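Local structure of enoyl-CoA hydratase (Thermus thermophilus, 1WZ8) at residues 139-143 with 144-148; 150-153 with 154-158; 173-176 with 177-181. The protein probably catalyses the reversible hydration of 2-enoyl-CoA thioesters, working as a hexameric member of the enoyl-CoA hydratase/isomerase (crotonase) family. All coordinates share one frame; numbering follows the deposited sequence.

Followed from the N terminus, the three contacts succeed one another without nesting or crossing, and each joins residues only a few positions apart. Contact 1 leaves the short strand 136-138, makes one helical turn and closes it at Gly145. Contact 2 starts the next helix, 152-155, and touches contact 1 where Asp150 and His151 meet Asp139 and His141. After helix 162-171, contact 3 turns strand 175-176 into helix 177-183; Leu175 packs on Trp156 of contact 2, whereas contacts 1 and 3 stay about 6 Å apart at their nearest atoms. Contacts 1 and 3 adjoin the small sheet at strands 136-138 and 175-176, and contacts 1 and 2 both touch a second subunit.

Contact 1 of 3, residues 139-143 with 144-148; sequences DGHLR and LGVAA
Val146, Ala147 and Ala148 pack along His141 as the chain curls back after its helical turn. His141 CB lies 3.4 Å from Val146 O, and at the ring edge CD2 approaches Val146 CG2 at 4.0 Å, while Ala147 O and the CA of Ala148 lie obliquely to the ring. Asp139 OD2 rests 3.3 Å from the methyl CB of Ala148, and Leu142 CD2 reaches the same methyl.

The imidazole is positioned by Asp139. With His141 CG anti to the carbonyl carbon (chi1 -72°), the ring swings to the side of its own backbone N, and one carboxylate serves both groups. His141 ND1 donates to Asp139 OD1 at 3.1 Å, coming from above the carboxylate plane though the oxygen lies close to the ring plane, and weakly to OD2. Asp139 OD2 also accepts from His141 N at 3.1 Å, which makes an Asx turn at the start of the helix.

The far end closes in a Schellman motif. His141 O takes Val146 N at 3.2 Å in a nearly straight bond and Gly145 N at 2.9 Å, and Gly145 N adds a weak bond to Leu142 O. Gly145, with positive phi, is the C-prime residue; a CB here would be jammed against the preceding carbonyl oxygen. Further out, Ala148 N bonds to Thr217 of a second subunit, and His141 NE2 to a bound methylpentanediol, probably from the crystallisation liquor. The chemistry implies a ring whose rotation is fixed by Asp139 at ND1; the diol at NE2 is consistent with a small pocket.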
ATOM      1  N   ASP A 139      20.576  17.815   3.022  1.00 13.04           N
ATOM      2  CA  ASP A 139      20.586  16.436   3.472  1.00 12.50           C
ATOM      3  C   ASP A 139      22.053  16.131   3.776  1.00 13.59           C
ATOM      4  O   ASP A 139      22.394  15.699   4.877  1.00 13.36           O
ATOM      5  CB  ASP A 139      20.076  15.520   2.373  1.00 13.17           C
ATOM      6  CG  ASP A 139      20.187  14.063   2.751  1.00 14.63           C
ATOM      7  OD1 ASP A 139      19.330  13.570   3.516  1.00 15.93           O
ATOM      8  OD2 ASP A 139      21.152  13.419   2.297  1.00 17.56           O
ATOM      9  N   GLY A 140      22.907  16.353   2.778  1.00 13.11           N
ATOM     10  CA  GLY A 140      24.342  16.171   2.934  1.00 15.21           C
ATOM     11  C   GLY A 140      24.978  14.792   2.957  1.00 15.52           C
ATOM     12  O   GLY A 140      26.204  14.689   2.999  1.00 16.49           O
ATOM     13  N   HIS A 141      24.179  13.734   2.906  1.00 15.21           N
ATOM     14  CA  HIS A 141      24.726  12.369   2.985  1.00 15.43           C
ATOM     15  C   HIS A 141      25.600  11.979   1.771  1.00 15.83           C
ATOM     16  O   HIS A 141      26.652  11.367   1.900  1.00 13.72           O
ATOM     17  CB  HIS A 141      23.556  11.395   3.123  1.00 16.94           C
ATOM     18  CG  HIS A 141      22.955  11.521   4.500  1.00 19.22           C
ATOM     19  ND1 HIS A 141      21.819  12.215   4.758  1.00 21.87           N
ATOM     20  CD2 HIS A 141      23.424  10.977   5.701  1.00 20.68           C
ATOM     21  CE1 HIS A 141      21.609  12.088   6.083  1.00 21.25           C
ATOM     22  NE2 HIS A 141      22.554  11.354   6.673  1.00 21.79           N
ATOM     23  N   LEU A 142      25.175  12.326   0.561  1.00 15.33           N
ATOM     24  CA  LEU A 142      25.942  11.979  -0.630  1.00 18.90           C
ATOM     25  C   LEU A 142      27.340  12.589  -0.589  1.00 20.29           C
ATOM     26  O   LEU A 142      28.290  12.025  -1.131  1.00 20.41           O
ATOM     27  CB  LEU A 142      25.195  12.429  -1.889  1.00 18.14           C
ATOM     28  CG  LEU A 142      24.083  11.484  -2.376  1.00 19.57           C
ATOM     29  CD1 LEU A 142      24.693  10.149  -2.789  1.00 19.35           C
ATOM     30  CD2 LEU A 142      23.046  11.275  -1.279  1.00 19.36           C
ATOM     31  N   ARG A 143      27.455  13.742   0.059  1.00 21.35           N
ATOM     32  CA  ARG A 143      28.739  14.421   0.198  1.00 22.91           C
ATOM     33  C   ARG A 143      29.620  13.607   1.142  1.00 22.51           C
ATOM     34  O   ARG A 143      30.834  13.532   0.961  1.00 22.16           O
ATOM     35  CB  ARG A 143      28.526  15.823   0.773  1.00 26.86           C
ATOM     36  CG  ARG A 143      29.789  16.576   1.140  1.00 30.54           C
ATOM     37  CD  ARG A 143      29.469  17.581   2.249  1.00 34.34           C
ATOM     38  NE  ARG A 143      29.140  18.915   1.783  1.00 37.71           N
ATOM     39  CZ  ARG A 143      28.699  19.893   2.573  1.00 39.61           C
ATOM     40  NH1 ARG A 143      28.517  19.681   3.870  1.00 41.51           N
ATOM     41  NH2 ARG A 143      28.498  21.114   2.085  1.00 40.71           N
ATOM     42  N   LEU A 144      28.997  12.999   2.149  1.00 21.69           N
ATOM     43  CA  LEU A 144      29.713  12.184   3.132  1.00 20.52           C
ATOM     44  C   LEU A 144      30.091  10.827   2.549  1.00 20.07           C
ATOM     45  O   LEU A 144      31.013  10.169   3.035  1.00 19.77           O
ATOM     46  CB  LEU A 144      28.849  11.976   4.383  1.00 21.50           C
ATOM     47  CG  LEU A 144      29.415  11.095   5.503  1.00 23.36           C
ATOM     48  CD1 LEU A 144      30.690  11.720   6.053  1.00 24.26           C
ATOM     49  CD2 LEU A 144      28.384  10.934   6.612  1.00 23.59           C
ATOM     50  N   GLY A 145      29.365  10.401   1.519  1.00 16.08           N
ATOM     51  CA  GLY A 145      29.662   9.127   0.892  1.00 16.44           C
ATOM     52  C   GLY A 145      28.706   7.991   1.214  1.00 14.05           C
ATOM     53  O   GLY A 145      29.015   6.829   0.946  1.00 15.13           O
ATOM     54  N   VAL A 146      27.553   8.311   1.790  1.00 14.18           N
ATOM     55  CA  VAL A 146      26.564   7.286   2.119  1.00 12.75           C
ATOM     56  C   VAL A 146      25.192   7.703   1.604  1.00 11.83           C
ATOM     57  O   VAL A 146      24.968   8.868   1.285  1.00 11.88           O
ATOM     58  CB  VAL A 146      26.473   7.036   3.651  1.00 14.37           C
ATOM     59  CG1 VAL A 146      27.791   6.477   4.170  1.00 13.18           C
ATOM     60  CG2 VAL A 146      26.127   8.327   4.375  1.00 14.20           C
ATOM     61  N   ALA A 147      24.281   6.743   1.520  1.00 12.43           N
ATOM     62  CA  ALA A 147      22.931   7.007   1.036  1.00 12.03           C
ATOM     63  C   ALA A 147      22.166   7.941   1.969  1.00 11.57           C
ATOM     64  O   ALA A 147      22.443   8.008   3.170  1.00 12.28           O
ATOM     65  CB  ALA A 147      22.174   5.689   0.881  1.00 11.90           C
ATOM     66  N   ALA A 148      21.200   8.669   1.412  1.00  9.91           N
ATOM     67  CA  ALA A 148      20.388   9.585   2.203  1.00 10.17           C
ATOM     68  C   ALA A 148      19.314   8.756   2.895  1.00 10.99           C
ATOM     69  O   ALA A 148      18.167   8.716   2.454  1.00 10.40           O
ATOM     70  CB  ALA A 148      19.742  10.631   1.303  1.00 10.67           C
TER

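Contact 2 of 3, residues 150-153 with 154-158; sequences DHAV and LLWPL
His151 O, at the N-cap, receives both Leu154 N and Leu155 N at 2.9 Å, the latter more nearly straight, and Ala152 O takes Trp156 N at 3.0 Å. Pro157 has no N-H; its CD lies 3.5 Å from Ala152 O, and Val153 O is instead bonded by Trp224 of a second subunit.

His151 CG sits between the backbone N and carbonyl carbon (chi1 82°), which folds the imidazole back over Ala152 CB, set over the centre of one face. ND1 donates to Asp150 OD1 at 2.7 Å on the syn side but tilted out of the carboxylate plane, while NE2 accepts Trp156 NE1 at 3.1 Å. NE1 stands off the imidazole plane, though NE2 lies near the indole plane. The imidazole and the five-membered ring of the indole are oblique, planes at 56°, and Leu155 CD1 meets the imidazole edge at CD2.

A leucine in place of His151 would probably leave Asp150 OD1 and the indole N-H without their mate.

Leu124 of helix 118-125 and Leu169 of helix 162-171 hem in the indole. The arrangement is a carboxylate-imidazole-indole chain of hydrogen bonds at a helix N terminus, largely buried within the crotonase fold.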
ATOM      1  N   ASP A 150      18.516   8.829   6.529  1.00 12.61           N
ATOM      2  CA  ASP A 150      18.056   9.177   7.870  1.00 12.50           C
ATOM      3  C   ASP A 150      16.730   9.927   7.975  1.00 11.41           C
ATOM      4  O   ASP A 150      16.313  10.293   9.074  1.00 11.72           O
ATOM      5  CB  ASP A 150      19.153   9.923   8.649  1.00 13.42           C
ATOM      6  CG  ASP A 150      19.453  11.300   8.097  1.00 15.05           C
ATOM      7  OD1 ASP A 150      18.742  11.764   7.187  1.00 13.98           O
ATOM      8  OD2 ASP A 150      20.416  11.927   8.593  1.00 18.23           O
ATOM      9  N   HIS A 151      16.060  10.139   6.846  1.00 12.52           N
ATOM     10  CA  HIS A 151      14.763  10.816   6.853  1.00 10.99           C
ATOM     11  C   HIS A 151      14.228  11.123   5.458  1.00 12.02           C
ATOM     12  O   HIS A 151      13.022  11.052   5.221  1.00 12.92           O
ATOM     13  CB  HIS A 151      14.831  12.143   7.630  1.00 10.45           C
ATOM     14  CG  HIS A 151      15.375  13.282   6.824  1.00 10.30           C
ATOM     15  ND1 HIS A 151      16.724  13.457   6.597  1.00 13.49           N
ATOM     16  CD2 HIS A 151      14.748  14.256   6.124  1.00 12.82           C
ATOM     17  CE1 HIS A 151      16.902  14.488   5.789  1.00 13.10           C
ATOM     18  NE2 HIS A 151      15.719  14.989   5.486  1.00 10.85           N
ATOM     19  N   ALA A 152      15.131  11.463   4.544  1.00 11.76           N
ATOM     20  CA  ALA A 152      14.762  11.856   3.193  1.00 11.55           C
ATOM     21  C   ALA A 152      13.786  10.961   2.453  1.00 10.89           C
ATOM     22  O   ALA A 152      12.831  11.447   1.858  1.00 10.34           O
ATOM     23  CB  ALA A 152      16.015  12.048   2.352  1.00 12.85           C
ATOM     24  N   VAL A 153      14.017   9.658   2.476  1.00  9.29           N
ATOM     25  CA  VAL A 153      13.125   8.775   1.753  1.00 10.41           C
ATOM     26  C   VAL A 153      11.741   8.685   2.387  1.00 10.81           C
ATOM     27  O   VAL A 153      10.777   8.346   1.709  1.00 13.03           O
ATOM     28  CB  VAL A 153      13.764   7.386   1.578  1.00  8.05           C
ATOM     29  CG1 VAL A 153      12.808   6.439   0.865  1.00  7.01           C
ATOM     30  CG2 VAL A 153      15.044   7.536   0.757  1.00  9.18           C
ATOM     31  N   LEU A 154      11.629   9.009   3.673  1.00 11.37           N
ATOM     32  CA  LEU A 154      10.315   8.975   4.318  1.00 12.62           C
ATOM     33  C   LEU A 154       9.550  10.280   4.100  1.00 13.01           C
ATOM     34  O   LEU A 154       8.353  10.282   3.782  1.00 10.46           O
ATOM     35  CB  LEU A 154      10.447   8.757   5.832  1.00 13.76           C
ATOM     36  CG  LEU A 154       9.106   8.723   6.582  1.00 14.17           C
ATOM     37  CD1 LEU A 154       8.390   7.426   6.244  1.00 13.70           C
ATOM     38  CD2 LEU A 154       9.320   8.828   8.085  1.00 16.13           C
ATOM     39  N   LEU A 155      10.259  11.392   4.257  1.00 11.77           N
ATOM     40  CA  LEU A 155       9.649  12.709   4.180  1.00  8.44           C
ATOM     41  C   LEU A 155       9.625  13.510   2.879  1.00  9.49           C
ATOM     42  O   LEU A 155       8.579  14.048   2.516  1.00 10.65           O
ATOM     43  CB  LEU A 155      10.260  13.587   5.284  1.00  8.76           C
ATOM     44  CG  LEU A 155      10.358  12.967   6.691  1.00  9.30           C
ATOM     45  CD1 LEU A 155      11.047  13.938   7.647  1.00  7.28           C
ATOM     46  CD2 LEU A 155       8.969  12.612   7.200  1.00  9.95           C
ATOM     47  N   TRP A 156      10.750  13.597   2.169  1.00 10.57           N
ATOM     48  CA  TRP A 156      10.800  14.425   0.958  1.00  9.29           C
ATOM     49  C   TRP A 156       9.784  14.236  -0.173  1.00  9.44           C
ATOM     50  O   TRP A 156       9.232  15.218  -0.671  1.00  8.54           O
ATOM     51  CB  TRP A 156      12.213  14.403   0.357  1.00 11.47           C
ATOM     52  CG  TRP A 156      13.205  15.218   1.136  1.00 10.16           C
ATOM     53  CD1 TRP A 156      13.552  15.055   2.449  1.00 12.32           C
ATOM     54  CD2 TRP A 156      13.997  16.308   0.644  1.00 10.38           C
ATOM     55  NE1 TRP A 156      14.510  15.977   2.802  1.00 11.26           N
ATOM     56  CE2 TRP A 156      14.802  16.756   1.714  1.00 10.72           C
ATOM     57  CE3 TRP A 156      14.103  16.949  -0.596  1.00 10.97           C
ATOM     58  CZ2 TRP A 156      15.704  17.819   1.581  1.00 11.08           C
ATOM     59  CZ3 TRP A 156      15.001  18.008  -0.728  1.00 12.71           C
ATOM     60  CH2 TRP A 156      15.788  18.429   0.358  1.00 10.58           C
ATOM     61  N   PRO A 157       9.519  12.993  -0.600  1.00  9.13           N
ATOM     62  CA  PRO A 157       8.546  12.851  -1.690  1.00  8.92           C
ATOM     63  C   PRO A 157       7.197  13.514  -1.434  1.00 10.67           C
ATOM     64  O   PRO A 157       6.628  14.138  -2.337  1.00  9.90           O
ATOM     65  CB  PRO A 157       8.428  11.337  -1.851  1.00  9.22           C
ATOM     66  CG  PRO A 157       9.812  10.864  -1.489  1.00  7.75           C
ATOM     67  CD  PRO A 157      10.104  11.687  -0.247  1.00  8.64           C
ATOM     68  N   LEU A 158       6.679  13.368  -0.216  1.00  9.72           N
ATOM     69  CA  LEU A 158       5.385  13.950   0.130  1.00 10.64           C
ATOM     70  C   LEU A 158       5.470  15.416   0.527  1.00 11.33           C
ATOM     71  O   LEU A 158       4.462  16.030   0.872  1.00 11.21           O
ATOM     72  CB  LEU A 158       4.713  13.158   1.253  1.00 11.42           C
ATOM     73  CG  LEU A 158       4.096  11.811   0.876  1.00 12.88           C
ATOM     74  CD1 LEU A 158       3.442  11.189   2.106  1.00 13.31           C
ATOM     75  CD2 LEU A 158       3.066  12.004  -0.234  1.00 16.45           C
TER

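Contact 3 of 3, residues 173-176 with 177-181; sequences EPLT and GEEAE
Gly177 begins the helix immediately after Thr176, the N-cap residue, where strand 175-176 gives way to helical turns. Glu178 follows with its CB beside the Thr176 side chain, but the rest of its extended chain leads away.

Glu179 carries most of the contact. Its CG is anti to the carbonyl carbon (chi1 -55°), a torsion that turns the extended chain back toward the strand end and brings the carboxylate to the backbone there. OE1 accepts Thr176 N at 3.0 Å in a fairly straight bond, on the anti side and somewhat out of the carboxylate plane. In return Glu179 N donates to Thr176 OG1, completing a capping box, although the hydroxyl is modelled too close to a neighbour for its place to be sure. The aliphatic part of the glutamate is used as well: CB packs on Leu175 CD2 at 3.7 Å, the two side chains running across each other. Two waters lie between Pro174 O and Glu179 OE1, each within hydrogen-bonding range of both atoms.

Ala180 N then makes the first full helical bond, to Thr176 O at 2.8 Å, while its methyl packs toward Leu185 and Val186. Glu181 N continues with Gly177 O at 3.0 Å, and its carboxylate forms a salt bridge with Lys164 of a third subunit. On the strand side, Leu175 is hydrogen-bonded by its backbone to Leu137.

Chemically, the box supplies a side-chain partner for a backbone N-H on each side of the junction, and the glutamate charge at the helix N terminus is likely to be eased by the helix dipole.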
ATOM      1  N   GLU A 173      22.637  19.371  -3.360  1.00 17.67           N
ATOM      2  CA  GLU A 173      22.402  20.795  -3.576  1.00 18.11           C
ATOM      3  C   GLU A 173      21.650  21.409  -2.403  1.00 15.75           C
ATOM      4  O   GLU A 173      20.533  21.000  -2.087  1.00 14.09           O
ATOM      5  CB  GLU A 173      21.596  21.016  -4.857  1.00 20.14           C
ATOM      6  CG  GLU A 173      22.453  21.255  -6.081  1.00 26.06           C
ATOM      7  CD  GLU A 173      23.279  22.523  -5.955  1.00 25.28           C
ATOM      8  OE1 GLU A 173      22.691  23.627  -5.946  1.00 27.42           O
ATOM      9  OE2 GLU A 173      24.514  22.409  -5.861  1.00 29.44           O
ATOM     10  N   PRO A 174      22.256  22.401  -1.736  1.00 13.27           N
ATOM     11  CA  PRO A 174      21.587  23.036  -0.601  1.00 14.04           C
ATOM     12  C   PRO A 174      20.377  23.873  -1.019  1.00 13.45           C
ATOM     13  O   PRO A 174      20.231  24.255  -2.179  1.00 12.60           O
ATOM     14  CB  PRO A 174      22.692  23.897   0.006  1.00 16.41           C
ATOM     15  CG  PRO A 174      23.482  24.303  -1.201  1.00 14.90           C
ATOM     16  CD  PRO A 174      23.576  23.012  -1.980  1.00 15.71           C
ATOM     17  N   LEU A 175      19.505  24.133  -0.057  1.00 12.87           N
ATOM     18  CA  LEU A 175      18.324  24.954  -0.274  1.00 13.42           C
ATOM     19  C   LEU A 175      18.363  26.063   0.759  1.00 12.39           C
ATOM     20  O   LEU A 175      18.819  25.853   1.883  1.00 12.93           O
ATOM     21  CB  LEU A 175      17.042  24.145  -0.056  1.00 11.50           C
ATOM     22  CG  LEU A 175      16.480  23.295  -1.192  1.00 13.62           C
ATOM     23  CD1 LEU A 175      15.501  22.295  -0.602  1.00 15.69           C
ATOM     24  CD2 LEU A 175      15.788  24.173  -2.243  1.00  9.00           C
ATOM     25  N   THR A 176      17.915  27.250   0.376  1.00 11.82           N
ATOM     26  CA  THR A 176      17.844  28.348   1.323  1.00 11.71           C
ATOM     27  C   THR A 176      16.457  28.169   1.944  1.00 11.97           C
ATOM     28  O   THR A 176      15.602  27.507   1.354  1.00 12.97           O
ATOM     29  CB  THR A 176      17.889  29.724   0.625  1.00 11.04           C
ATOM     30  OG1 THR A 176      16.741  29.859  -0.215  1.00 11.74           O
ATOM     31  CG2 THR A 176      19.152  29.868  -0.233  1.00  8.75           C
ATOM     32  N   GLY A 177      16.230  28.733   3.124  1.00 11.33           N
ATOM     33  CA  GLY A 177      14.920  28.602   3.741  1.00 12.37           C
ATOM     34  C   GLY A 177      13.832  29.115   2.813  1.00 12.81           C
ATOM     35  O   GLY A 177      12.758  28.525   2.702  1.00 13.06           O
ATOM     36  N   GLU A 178      14.121  30.221   2.133  1.00 14.01           N
ATOM     37  CA  GLU A 178      13.174  30.829   1.206  1.00 14.55           C
ATOM     38  C   GLU A 178      12.807  29.868   0.082  1.00 13.13           C
ATOM     39  O   GLU A 178      11.633  29.716  -0.258  1.00 12.73           O
ATOM     40  CB  GLU A 178      13.771  32.099   0.611  1.00 18.37           C
ATOM     41  CG  GLU A 178      12.783  32.926  -0.180  1.00 23.27           C
ATOM     42  CD  GLU A 178      13.451  34.092  -0.876  1.00 27.78           C
ATOM     43  OE1 GLU A 178      14.246  33.844  -1.805  1.00 31.89           O
ATOM     44  OE2 GLU A 178      13.191  35.251  -0.490  1.00 30.43           O
ATOM     45  N   GLU A 179      13.810  29.234  -0.509  1.00 12.28           N
ATOM     46  CA  GLU A 179      13.562  28.273  -1.579  1.00 12.54           C
ATOM     47  C   GLU A 179      12.807  27.068  -1.019  1.00 11.00           C
ATOM     48  O   GLU A 179      11.892  26.554  -1.652  1.00 10.44           O
ATOM     49  CB  GLU A 179      14.887  27.808  -2.204  1.00 12.69           C
ATOM     50  CG  GLU A 179      15.766  28.952  -2.701  1.00 19.13           C
ATOM     51  CD  GLU A 179      17.096  28.485  -3.262  1.00 23.51           C
ATOM     52  OE1 GLU A 179      17.779  27.673  -2.598  1.00 21.80           O
ATOM     53  OE2 GLU A 179      17.465  28.941  -4.365  1.00 28.03           O
ATOM     54  N   ALA A 180      13.182  26.622   0.174  1.00 12.65           N
ATOM     55  CA  ALA A 180      12.520  25.466   0.772  1.00 13.35           C
ATOM     56  C   ALA A 180      11.022  25.688   0.971  1.00 13.36           C
ATOM     57  O   ALA A 180      10.225  24.774   0.751  1.00 14.34           O
ATOM     58  CB  ALA A 180      13.188  25.102   2.097  1.00 12.77           C
ATOM     59  N   GLU A 181      10.626  26.893   1.381  1.00 10.76           N
ATOM     60  CA  GLU A 181       9.204  27.181   1.578  1.00 11.68           C
ATOM     61  C   GLU A 181       8.469  27.198   0.237  1.00 11.78           C
ATOM     62  O   GLU A 181       7.340  26.708   0.119  1.00  9.72           O
ATOM     63  CB  GLU A 181       9.022  28.532   2.290  1.00 14.14           C
ATOM     64  CG  GLU A 181       7.563  28.869   2.641  1.00 14.88           C
ATOM     65  CD  GLU A 181       6.785  29.477   1.484  1.00 19.72           C
ATOM     66  OE1 GLU A 181       5.537  29.364   1.478  1.00 19.66           O
ATOM     67  OE2 GLU A 181       7.409  30.085   0.589  1.00 18.74           O
TER
HETATM   68  O   HOH W   1      20.603  26.888  -3.020  1.00 31.56           O
HETATM   69  O   HOH W   2      18.649  25.520  -4.500  1.00 34.00           O